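Local coordinates for protein alanine dehydrogenase (Archaeoglobus fulgidus, PDB 1OMO) that catalyses the NAD(+)-dependent oxidative deamination of L-alanine to pyruvate, and the reverse reductive amination, as a homodimer, at residues Ala23-Phe28 / Ile295-Val300. Numbering follows the deposited sequence.
Sequences AVEEAF and IQDVAV
Two regular alpha-helical segments, 23-28 of helix 17-32 and 295-300 of helix 294-311, cross obliquely in a broadly antiparallel sense, their axes 8.8 Å apart at closest approach and their N-to-C directions at 129°. CA-to-CA distances set the register: Ala23 to Ala299 5.7 Å, Val24 to Gln296 5.4 Å, Ala27 to Ile295 6.1 Å. Alanine suits the interface because a lone methyl lets the backbones approach: Ala23, Ala27 and Ala299 all direct CB toward the partner segment, and Ala299 CB sits 4.1 Å from Ala23 CB and 4.0 Å from Ala27 CB. Larger side chains fill the flanks. Ile295 (chi1 p, chi2 t) is long enough to bring CD1 to 3.4 Å from Ala27 O, 4.2 Å from Ala27 CB and 4.4 Å from Phe28 CD1. Branched Val24 (chi1 t) and Val300 fill one side with methyls, their CG2 atoms 4.4 Å apart. Gln296 (m, t, chi3 -52°) leaves sideways, then passes alongside Val24, its NE2 3.4 Å from Val24 CG1; its amide also suits a polar partner, OE1 accepting a hydrogen bond from Leu293 N, just before the helix. The broad ring of Phe28 (chi1 m, chi2 -45°) spans from Ile295 to Ile268 and Ile272 of helix 268-273. Apolar packing, without hydrogen bonds, joins the segments. Asp297, pointing away, forms salt bridges with NAD-binding Arg108 and with Lys65, the probable proton donor/acceptor. With Gln296 about 5 Å from bound NAD, this is buried helix-helix packing beside the active site of a two-domain, Rossmann-containing ornithine cyclodeaminase/mu-crystallin family enzyme.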
ATOM      1  N   ALA A  23     -22.874  -5.127  -0.447  1.00 18.74           N
ATOM      2  CA  ALA A  23     -21.494  -5.335  -0.028  1.00 18.45           C
ATOM      3  C   ALA A  23     -20.977  -4.187   0.820  1.00 17.92           C
ATOM      4  O   ALA A  23     -20.337  -4.406   1.844  1.00 20.11           O
ATOM      5  CB  ALA A  23     -20.590  -5.530  -1.260  1.00 18.14           C
ATOM      6  N   VAL A  24     -21.277  -2.963   0.412  1.00 16.00           N
ATOM      7  CA  VAL A  24     -20.809  -1.805   1.154  1.00 17.76           C
ATOM      8  C   VAL A  24     -21.494  -1.711   2.510  1.00 17.50           C
ATOM      9  O   VAL A  24     -20.872  -1.347   3.509  1.00 17.83           O
ATOM     10  CB  VAL A  24     -21.011  -0.487   0.326  1.00 17.41           C
ATOM     11  CG1 VAL A  24     -20.682   0.753   1.162  1.00 20.15           C
ATOM     12  CG2 VAL A  24     -20.106  -0.522  -0.879  1.00 17.65           C
ATOM     13  N   GLU A  25     -22.772  -2.071   2.557  1.00 19.24           N
ATOM     14  CA  GLU A  25     -23.509  -2.044   3.818  1.00 19.26           C
ATOM     15  C   GLU A  25     -22.921  -3.059   4.817  1.00 20.15           C
ATOM     16  O   GLU A  25     -22.670  -2.737   5.998  1.00 19.83           O
ATOM     17  CB  GLU A  25     -24.986  -2.344   3.570  1.00 20.05           C
ATOM     18  CG  GLU A  25     -25.846  -2.320   4.853  1.00 24.05           C
ATOM     19  CD  GLU A  25     -27.330  -2.186   4.545  1.00 27.39           C
ATOM     20  OE1 GLU A  25     -27.785  -2.749   3.529  1.00 31.85           O
ATOM     21  OE2 GLU A  25     -28.053  -1.539   5.317  1.00 30.05           O
ATOM     22  N   GLU A  26     -22.679  -4.283   4.346  1.00 20.01           N
ATOM     23  CA  GLU A  26     -22.110  -5.329   5.222  1.00 18.94           C
ATOM     24  C   GLU A  26     -20.679  -4.940   5.641  1.00 17.81           C
ATOM     25  O   GLU A  26     -20.269  -5.156   6.774  1.00 17.43           O
ATOM     26  CB  GLU A  26     -22.165  -6.685   4.495  1.00 18.36           C
ATOM     27  CG  GLU A  26     -21.619  -7.867   5.259  1.00 22.47           C
ATOM     28  CD  GLU A  26     -22.349  -8.170   6.575  1.00 24.49           C
ATOM     29  OE1 GLU A  26     -22.004  -9.195   7.194  1.00 25.16           O
ATOM     30  OE2 GLU A  26     -23.260  -7.415   6.992  1.00 26.11           O
ATOM     31  N   ALA A  27     -19.926  -4.338   4.724  1.00 18.39           N
ATOM     32  CA  ALA A  27     -18.572  -3.894   5.035  1.00 18.12           C
ATOM     33  C   ALA A  27     -18.631  -2.915   6.185  1.00 18.22           C
ATOM     34  O   ALA A  27     -17.863  -3.027   7.123  1.00 19.41           O
ATOM     35  CB  ALA A  27     -17.938  -3.208   3.824  1.00 20.26           C
ATOM     36  N   PHE A  28     -19.527  -1.937   6.124  1.00 18.16           N
ATOM     37  CA  PHE A  28     -19.605  -0.988   7.236  1.00 20.02           C
ATOM     38  C   PHE A  28     -19.980  -1.717   8.525  1.00 20.32           C
ATOM     39  O   PHE A  28     -19.400  -1.473   9.579  1.00 21.07           O
ATOM     40  CB  PHE A  28     -20.654   0.098   6.999  1.00 22.85           C
ATOM     41  CG  PHE A  28     -20.218   1.178   6.074  1.00 25.18           C
ATOM     42  CD1 PHE A  28     -18.947   1.741   6.193  1.00 27.67           C
ATOM     43  CD2 PHE A  28     -21.058   1.620   5.072  1.00 26.30           C
ATOM     44  CE1 PHE A  28     -18.524   2.725   5.310  1.00 26.99           C
ATOM     45  CE2 PHE A  28     -20.643   2.603   4.187  1.00 27.82           C
ATOM     46  CZ  PHE A  28     -19.370   3.152   4.308  1.00 27.65           C
ATOM     47  N   ILE A 295     -12.177  -0.884   3.027  1.00 16.39           N
ATOM     48  CA  ILE A 295     -13.090  -2.014   3.189  1.00 16.65           C
ATOM     49  C   ILE A 295     -14.167  -2.029   2.101  1.00 18.57           C
ATOM     50  O   ILE A 295     -14.620  -3.100   1.719  1.00 19.77           O
ATOM     51  CB  ILE A 295     -13.733  -2.084   4.610  1.00 16.29           C
ATOM     52  CG1 ILE A 295     -14.486  -0.787   4.939  1.00 14.48           C
ATOM     53  CG2 ILE A 295     -12.664  -2.356   5.636  1.00 13.25           C
ATOM     54  CD1 ILE A 295     -15.405  -0.875   6.146  1.00 13.73           C
ATOM     55  N   GLN A 296     -14.525  -0.867   1.559  1.00 18.63           N
ATOM     56  CA  GLN A 296     -15.528  -0.807   0.477  1.00 20.83           C
ATOM     57  C   GLN A 296     -14.934  -1.349  -0.839  1.00 19.30           C
ATOM     58  O   GLN A 296     -15.611  -2.059  -1.598  1.00 18.64           O
ATOM     59  CB  GLN A 296     -16.064   0.640   0.253  1.00 18.18           C
ATOM     60  CG  GLN A 296     -16.747   1.257   1.491  1.00 22.83           C
ATOM     61  CD  GLN A 296     -17.053   2.789   1.405  1.00 25.76           C
ATOM     62  OE1 GLN A 296     -16.184   3.597   1.112  1.00 25.74           O
ATOM     63  NE2 GLN A 296     -18.290   3.161   1.704  1.00 28.34           N
ATOM     64  N   ASP A 297     -13.671  -1.034  -1.102  1.00 18.76           N
ATOM     65  CA  ASP A 297     -13.025  -1.501  -2.331  1.00 17.14           C
ATOM     66  C   ASP A 297     -12.811  -3.034  -2.279  1.00 17.12           C
ATOM     67  O   ASP A 297     -13.044  -3.724  -3.250  1.00 16.37           O
ATOM     68  CB  ASP A 297     -11.696  -0.758  -2.533  1.00 16.07           C
ATOM     69  CG  ASP A 297     -11.884   0.729  -2.660  1.00 17.00           C
ATOM     70  OD1 ASP A 297     -12.738   1.122  -3.469  1.00 14.50           O
ATOM     71  OD2 ASP A 297     -11.186   1.517  -1.965  1.00 17.34           O
ATOM     72  N   VAL A 298     -12.384  -3.572  -1.138  1.00 18.19           N
ATOM     73  CA  VAL A 298     -12.208  -5.032  -1.059  1.00 20.59           C
ATOM     74  C   VAL A 298     -13.550  -5.785  -1.139  1.00 21.81           C
ATOM     75  O   VAL A 298     -13.691  -6.745  -1.929  1.00 21.84           O
ATOM     76  CB  VAL A 298     -11.448  -5.453   0.215  1.00 21.54           C
ATOM     77  CG1 VAL A 298     -11.330  -6.987   0.264  1.00 23.36           C
ATOM     78  CG2 VAL A 298     -10.038  -4.835   0.200  1.00 21.36           C
ATOM     79  N   ALA A 299     -14.536  -5.337  -0.356  1.00 21.17           N
ATOM     80  CA  ALA A 299     -15.873  -5.952  -0.359  1.00 20.83           C
ATOM     81  C   ALA A 299     -16.373  -6.027  -1.796  1.00 21.16           C
ATOM     82  O   ALA A 299     -16.757  -7.084  -2.307  1.00 22.86           O
ATOM     83  CB  ALA A 299     -16.849  -5.117   0.480  1.00 19.36           C
ATOM     84  N   VAL A 300     -16.342  -4.890  -2.459  1.00 20.36           N
ATOM     85  CA  VAL A 300     -16.792  -4.843  -3.815  1.00 19.42           C
ATOM     86  C   VAL A 300     -15.911  -5.656  -4.775  1.00 18.93           C
ATOM     87  O   VAL A 300     -16.418  -6.235  -5.725  1.00 16.89           O
ATOM     88  CB  VAL A 300     -16.900  -3.383  -4.274  1.00 21.00           C
ATOM     89  CG1 VAL A 300     -16.507  -3.274  -5.717  1.00 21.40           C
ATOM     90  CG2 VAL A 300     -18.342  -2.884  -4.081  1.00 17.55           C
TER